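Local coordinates for SGNH hydrolase-type esterase domain-containing protein (Slackia heliotrinireducens DSM 20476, PDB 4S1P) that is an uncharacterised putative SGNH hydrolase that probably cleaves ester bonds, as related GDSL-type lipases and acylhydrolases do, at residues S12-N17 with H167-S173. Sequence-based numbering, arbitrary orientation.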
# COMPACT_ATOMS: atom_id res chain seq x y z
N SER A 12 -3.47 3.65 -7.86
CA SER A 12 -2.67 4.82 -8.19
C SER A 12 -1.83 5.35 -7.02
O SER A 12 -0.84 6.04 -7.26
CB SER A 12 -3.53 5.93 -8.81
OG SER A 12 -4.22 6.60 -7.81
N LEU A 13 -2.15 5.01 -5.76
CA LEU A 13 -1.24 5.45 -4.68
C LEU A 13 0.12 4.78 -4.77
O LEU A 13 1.14 5.31 -4.28
CB LEU A 13 -1.87 5.26 -3.30
CG LEU A 13 -2.85 6.35 -2.83
CD1 LEU A 13 -4.10 6.42 -3.68
CD2 LEU A 13 -3.16 6.15 -1.37
N THR A 14 0.15 3.62 -5.42
CA THR A 14 1.41 2.94 -5.71
C THR A 14 2.03 3.43 -7.01
O THR A 14 3.22 3.69 -7.04
CB THR A 14 1.18 1.41 -5.79
OG1 THR A 14 0.90 0.93 -4.47
CG2 THR A 14 2.42 0.67 -6.30
N THR A 15 1.25 3.57 -8.08
CA THR A 15 1.83 3.80 -9.39
C THR A 15 2.10 5.27 -9.67
O THR A 15 2.95 5.56 -10.53
CB THR A 15 0.94 3.26 -10.51
OG1 THR A 15 -0.37 3.82 -10.42
CG2 THR A 15 0.85 1.75 -10.45
N ALA A 16 1.44 6.18 -8.95
CA ALA A 16 1.61 7.61 -9.25
C ALA A 16 3.07 8.05 -9.17
O ALA A 16 3.86 7.57 -8.33
CB ALA A 16 0.74 8.47 -8.30
N ASN A 17 3.41 9.00 -10.06
CA ASN A 17 4.71 9.65 -10.02
C ASN A 17 5.90 8.72 -10.14
O ASN A 17 6.96 8.98 -9.57
CB ASN A 17 4.85 10.51 -8.77
CG ASN A 17 3.72 11.50 -8.63
OD1 ASN A 17 3.49 12.31 -9.53
ND2 ASN A 17 3.00 11.43 -7.51
N HIS A 167 -4.43 11.74 -3.32
CA HIS A 167 -3.28 11.20 -4.02
C HIS A 167 -2.02 11.94 -3.57
O HIS A 167 -2.09 13.09 -3.13
CB HIS A 167 -3.51 11.37 -5.52
CG HIS A 167 -4.60 10.48 -6.04
ND1 HIS A 167 -5.93 10.85 -6.05
CD2 HIS A 167 -4.57 9.19 -6.45
CE1 HIS A 167 -6.67 9.84 -6.50
NE2 HIS A 167 -5.86 8.83 -6.75
N PRO A 168 -0.87 11.28 -3.69
CA PRO A 168 0.39 11.92 -3.31
C PRO A 168 0.87 12.86 -4.43
O PRO A 168 0.66 12.60 -5.61
CB PRO A 168 1.34 10.73 -3.18
CG PRO A 168 0.82 9.72 -4.19
CD PRO A 168 -0.69 9.90 -4.19
N SER A 169 1.51 13.95 -4.01
CA SER A 169 2.30 14.76 -4.93
C SER A 169 3.56 13.99 -5.30
O SER A 169 3.88 12.99 -4.70
CB SER A 169 2.70 16.06 -4.24
OG SER A 169 3.66 15.80 -3.27
N PRO A 170 4.33 14.49 -6.26
CA PRO A 170 5.61 13.85 -6.49
C PRO A 170 6.47 13.76 -5.22
O PRO A 170 7.10 12.73 -4.99
CB PRO A 170 6.23 14.76 -7.55
CG PRO A 170 5.07 15.22 -8.34
CD PRO A 170 4.03 15.51 -7.29
N ALA A 171 6.49 14.81 -4.38
CA ALA A 171 7.22 14.75 -3.11
C ALA A 171 6.63 13.67 -2.17
O ALA A 171 7.36 12.96 -1.50
CB ALA A 171 7.23 16.12 -2.43
N GLY A 172 5.30 13.57 -2.13
CA GLY A 172 4.66 12.51 -1.34
C GLY A 172 5.01 11.12 -1.83
O GLY A 172 5.25 10.23 -1.02
N SER A 173 5.06 10.93 -3.15
CA SER A 173 5.48 9.64 -3.69
C SER A 173 6.93 9.31 -3.37
O SER A 173 7.27 8.16 -3.11
CB SER A 173 5.24 9.57 -5.17
OG SER A 173 3.84 9.64 -5.44
O HOH W 1 2.96 7.05 -5.63
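The side-chain nitrogen ND2 of Asn-17 is shared by two acceptors of the segment 167-173, a small example of how one side-chain amide can tie a loop to a helix start. Its nearly straight bond runs from ND2 to Ser-173 OG at 2.9 Å, with the hydroxyl almost in the amide plane. The second, from ND2 to Pro-168 O at 3.2 Å, is more bent (137°) and reaches that oxygen from well above its carbonyl plane. With CG anti to its own carbonyl carbon (chi1 -54°), the Asn-17 side chain runs at a slant to Pro-170, with its OD1 3.5 Å from Pro-170 CG. A water extends the network, donating to Leu-13 O and Ala-16 O and lying 2.7 Å from Ser-173 OG. The segments thus joined carry Ser-12, on the short helix after the first strand, and His-167, just before the last helix: the places of nucleophile and base in the SGNH hydrolase fold. Ser-12 OG meets the imidazole at its edge and in its plane, 3.0 Å from His-167 NE2, while ND1 bonds to Asp-164, consistent with a catalytic triad. Leu-13 crosses the histidine side chain at about a right angle, its CD1 3.9 Å from His-167 CD2, and Pro-168 packs its CG 4.3 Å from Ala-16 CB. Beyond Pro-168, Ser-169 caps helix 170-184, its OG accepting from Gly-172 N and also bonding to Glu-159 O.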